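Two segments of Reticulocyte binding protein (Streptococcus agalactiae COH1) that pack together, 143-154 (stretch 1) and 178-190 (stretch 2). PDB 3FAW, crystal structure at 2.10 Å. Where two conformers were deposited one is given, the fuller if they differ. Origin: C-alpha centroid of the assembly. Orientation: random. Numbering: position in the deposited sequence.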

# COMPACT_ATOMS: atom_id res chain seq x y z
N GLY A 143 -19.62 -27.45 -11.23
CA GLY A 143 -19.87 -27.17 -9.81
C GLY A 143 -20.24 -28.37 -8.96
O GLY A 143 -20.52 -28.22 -7.77
N SER A 144 -20.21 -29.57 -9.55
CA SER A 144 -20.64 -30.79 -8.86
C SER A 144 -19.63 -31.30 -7.82
O SER A 144 -19.99 -32.13 -6.97
CB SER A 144 -20.96 -31.90 -9.87
OG SER A 144 -19.86 -32.14 -10.73
N LYS A 145 -18.39 -30.83 -7.90
CA LYS A 145 -17.32 -31.28 -6.99
C LYS A 145 -16.35 -30.16 -6.62
O LYS A 145 -15.93 -29.39 -7.47
CB LYS A 145 -16.51 -32.41 -7.64
CG LYS A 145 -17.27 -33.71 -7.85
CD LYS A 145 -16.36 -34.78 -8.46
CE LYS A 145 -16.94 -36.17 -8.29
NZ LYS A 145 -18.30 -36.29 -8.88
N VAL A 146 -15.99 -30.10 -5.34
CA VAL A 146 -14.95 -29.19 -4.86
C VAL A 146 -13.77 -29.98 -4.30
O VAL A 146 -13.97 -30.85 -3.45
CB VAL A 146 -15.49 -28.23 -3.77
CG1 VAL A 146 -14.37 -27.35 -3.23
CG2 VAL A 146 -16.61 -27.38 -4.32
N GLU A 147 -12.56 -29.69 -4.78
CA GLU A 147 -11.31 -30.19 -4.18
C GLU A 147 -10.74 -29.13 -3.24
O GLU A 147 -10.36 -28.05 -3.68
CB GLU A 147 -10.27 -30.50 -5.25
CG GLU A 147 -10.67 -31.58 -6.24
CD GLU A 147 -9.61 -31.82 -7.32
OE1 GLU A 147 -8.50 -31.24 -7.22
OE2 GLU A 147 -9.89 -32.60 -8.25
N ALA A 148 -10.67 -29.46 -1.95
CA ALA A 148 -10.27 -28.51 -0.91
C ALA A 148 -8.97 -28.92 -0.22
O ALA A 148 -8.71 -30.11 -0.02
CB ALA A 148 -11.38 -28.36 0.12
N SER A 149 -8.17 -27.93 0.14
CA SER A 149 -6.89 -28.14 0.84
C SER A 149 -6.65 -27.03 1.85
O SER A 149 -6.83 -25.85 1.53
CB SER A 149 -5.73 -28.18 -0.17
OG SER A 149 -5.63 -29.46 -0.77
N LEU A 150 -6.24 -27.41 3.06
CA LEU A 150 -5.89 -26.46 4.13
C LEU A 150 -4.62 -26.93 4.84
O LEU A 150 -4.55 -28.07 5.31
CB LEU A 150 -7.03 -26.35 5.16
CG LEU A 150 -6.78 -25.36 6.31
CD1 LEU A 150 -6.99 -23.92 5.82
CD2 LEU A 150 -7.67 -25.67 7.50
N TRP A 151 -3.63 -26.05 4.93
CA TRP A 151 -2.37 -26.36 5.62
C TRP A 151 -2.50 -26.08 7.12
O TRP A 151 -2.83 -24.96 7.51
CB TRP A 151 -1.22 -25.54 5.01
CG TRP A 151 0.13 -25.84 5.59
CD1 TRP A 151 0.99 -26.82 5.21
CD2 TRP A 151 0.79 -25.12 6.65
NE1 TRP A 151 2.14 -26.77 5.97
CE2 TRP A 151 2.04 -25.73 6.86
CE3 TRP A 151 0.43 -24.02 7.44
CZ2 TRP A 151 2.94 -25.29 7.83
CZ3 TRP A 151 1.32 -23.57 8.40
CH2 TRP A 151 2.57 -24.21 8.59
N SER A 152 -2.26 -27.09 7.95
CA SER A 152 -2.39 -26.95 9.41
C SER A 152 -1.76 -28.15 10.14
O SER A 152 -2.47 -29.01 10.65
CB SER A 152 -3.86 -26.79 9.81
OG SER A 152 -4.00 -26.50 11.19
N PRO A 153 -0.42 -28.20 10.21
CA PRO A 153 0.27 -29.42 10.61
C PRO A 153 0.08 -29.86 12.07
O PRO A 153 0.27 -31.04 12.35
CB PRO A 153 1.74 -29.11 10.31
CG PRO A 153 1.84 -27.64 10.39
CD PRO A 153 0.52 -27.10 9.93
N SER A 154 -0.29 -28.94 12.97
CA SER A 154 -0.43 -29.27 14.39
C SER A 154 -1.86 -29.66 14.80
O SER A 154 -2.11 -29.97 15.96
CB SER A 154 0.04 -28.10 15.26
OG SER A 154 -0.83 -26.98 15.15
N VAL A 178 -8.81 -35.17 5.60
CA VAL A 178 -7.72 -36.11 5.88
C VAL A 178 -6.36 -35.44 5.67
O VAL A 178 -6.15 -34.75 4.67
CB VAL A 178 -7.79 -37.35 4.94
CG1 VAL A 178 -6.60 -38.28 5.18
CG2 VAL A 178 -9.10 -38.10 5.15
N LYS A 179 -5.44 -35.66 6.61
CA LYS A 179 -4.13 -35.01 6.62
C LYS A 179 -3.07 -35.83 5.89
O LYS A 179 -3.03 -37.05 6.04
CB LYS A 179 -3.67 -34.78 8.06
CG LYS A 179 -2.45 -33.88 8.21
CD LYS A 179 -1.94 -33.82 9.65
CE LYS A 179 -1.28 -35.11 10.08
NZ LYS A 179 -0.80 -35.04 11.49
N ASN A 180 -2.22 -35.17 5.12
CA ASN A 180 -1.08 -35.83 4.46
C ASN A 180 0.23 -35.60 5.24
O ASN A 180 0.21 -34.99 6.31
CB ASN A 180 -0.95 -35.39 3.00
CG ASN A 180 -0.47 -33.96 2.83
OD1 ASN A 180 -0.14 -33.27 3.81
ND2 ASN A 180 -0.42 -33.49 1.59
N ASN A 181 1.35 -36.07 4.70
CA ASN A 181 2.64 -36.04 5.41
C ASN A 181 3.20 -34.63 5.64
O ASN A 181 4.00 -34.42 6.56
CB ASN A 181 3.68 -36.89 4.67
CG ASN A 181 4.89 -37.21 5.53
OD1 ASN A 181 6.03 -36.88 5.18
ND2 ASN A 181 4.66 -37.84 6.68
N LYS A 182 2.77 -33.66 4.83
CA LYS A 182 3.21 -32.27 4.97
C LYS A 182 2.25 -31.42 5.80
O LYS A 182 2.35 -30.19 5.82
CB LYS A 182 3.41 -31.62 3.59
CG LYS A 182 4.43 -32.33 2.70
CD LYS A 182 5.86 -32.13 3.19
CE LYS A 182 6.83 -33.05 2.48
NZ LYS A 182 6.60 -34.49 2.83
N GLY A 183 1.31 -32.07 6.49
CA GLY A 183 0.33 -31.38 7.33
C GLY A 183 -0.78 -30.67 6.57
O GLY A 183 -1.36 -29.71 7.08
N VAL A 184 -1.07 -31.15 5.36
CA VAL A 184 -2.11 -30.55 4.51
C VAL A 184 -3.40 -31.38 4.58
O VAL A 184 -3.43 -32.53 4.16
CB VAL A 184 -1.65 -30.42 3.04
CG1 VAL A 184 -2.77 -29.85 2.17
CG2 VAL A 184 -0.40 -29.57 2.94
N TRP A 185 -4.45 -30.77 5.12
CA TRP A 185 -5.75 -31.43 5.26
C TRP A 185 -6.55 -31.30 3.98
O TRP A 185 -6.66 -30.20 3.43
CB TRP A 185 -6.51 -30.83 6.43
CG TRP A 185 -5.82 -31.05 7.73
CD1 TRP A 185 -4.81 -30.29 8.25
CD2 TRP A 185 -6.07 -32.09 8.67
NE1 TRP A 185 -4.42 -30.80 9.47
CE2 TRP A 185 -5.18 -31.91 9.74
CE3 TRP A 185 -6.96 -33.17 8.70
CZ2 TRP A 185 -5.15 -32.76 10.85
CZ3 TRP A 185 -6.93 -34.02 9.80
CH2 TRP A 185 -6.04 -33.81 10.86
N GLN A 186 -7.10 -32.41 3.50
CA GLN A 186 -7.76 -32.45 2.19
C GLN A 186 -9.07 -33.24 2.18
O GLN A 186 -9.25 -34.19 2.95
CB GLN A 186 -6.82 -33.05 1.16
CG GLN A 186 -5.47 -32.36 1.07
CD GLN A 186 -4.58 -32.96 0.01
OE1 GLN A 186 -4.24 -34.14 0.08
NE2 GLN A 186 -4.19 -32.15 -0.96
N THR A 187 -9.98 -32.84 1.29
CA THR A 187 -11.16 -33.63 0.96
C THR A 187 -11.69 -33.28 -0.43
O THR A 187 -11.21 -32.35 -1.07
CB THR A 187 -12.30 -33.45 2.00
OG1 THR A 187 -13.32 -34.42 1.75
CG2 THR A 187 -12.90 -32.04 1.93
N ILE A 188 -12.66 -34.06 -0.88
CA ILE A 188 -13.40 -33.78 -2.11
C ILE A 188 -14.90 -33.75 -1.80
O ILE A 188 -15.46 -34.77 -1.37
CB ILE A 188 -13.13 -34.82 -3.20
CG1 ILE A 188 -11.66 -34.78 -3.63
CG2 ILE A 188 -14.03 -34.58 -4.41
CD1 ILE A 188 -11.30 -35.83 -4.66
N LEU A 189 -15.53 -32.60 -2.02
CA LEU A 189 -16.97 -32.46 -1.83
C LEU A 189 -17.68 -32.99 -3.07
O LEU A 189 -17.23 -32.77 -4.19
CB LEU A 189 -17.35 -31.00 -1.55
CG LEU A 189 -16.53 -30.27 -0.47
CD1 LEU A 189 -17.07 -28.86 -0.24
CD2 LEU A 189 -16.51 -31.05 0.83
N ASP A 190 -18.79 -33.71 -2.87
CA ASP A 190 -19.52 -34.32 -3.98
C ASP A 190 -20.97 -34.63 -3.57
O ASP A 190 -21.49 -33.99 -2.66
CB ASP A 190 -18.77 -35.57 -4.49
CG ASP A 190 -18.59 -36.64 -3.42
OD1 ASP A 190 -19.26 -36.59 -2.37
OD2 ASP A 190 -17.76 -37.54 -3.65

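Strands 146-151 and 184-189 run antiparallel, their axes 164° apart, and the backbone sets the register. Val146, Ala148 and Leu150 each make a pair of hydrogen bonds with Leu189, Thr187 and Trp185, respectively; the tightest include Leu189 N to Val146 O and Trp185 N to Leu150 O, both 2.7 Å. Ser152 N extends the ladder to Gly183 O at 2.9 Å.

Alternation then sorts the side chains. Val146, Ala148, Leu150, Trp185, Thr187 and Leu189 share one face. There the m, t rotamer of Leu189 places its CD1 3.9 Å from Val146 CB, a position the backbone fixes, in an apolar contact; Val146 itself is t. Trp185 adopts chi1 m with chi2 at 83°, a conformation that carries its indole along the neighbouring strand until NE1 donates to Ser152 O at 2.9 Å; the ring thus bonds backbone beyond the last strand pair.

On the other face, Gln186 (m, t, then -60°) turns its amide so that NE2 donates to Ser149 OG at 3.1 Å. Trp151, chi1 t, places CD1 3.8 Å from Val184 CG2, the methyl lying at the ring edge.

The type I turn Asn180-Gly183 is braced by Asn180, whose p rotamer lets OD1 accept from Val184 N at 2.8 Å. Gly183 has positive phi, and a CB there would clash with Pro153 CB.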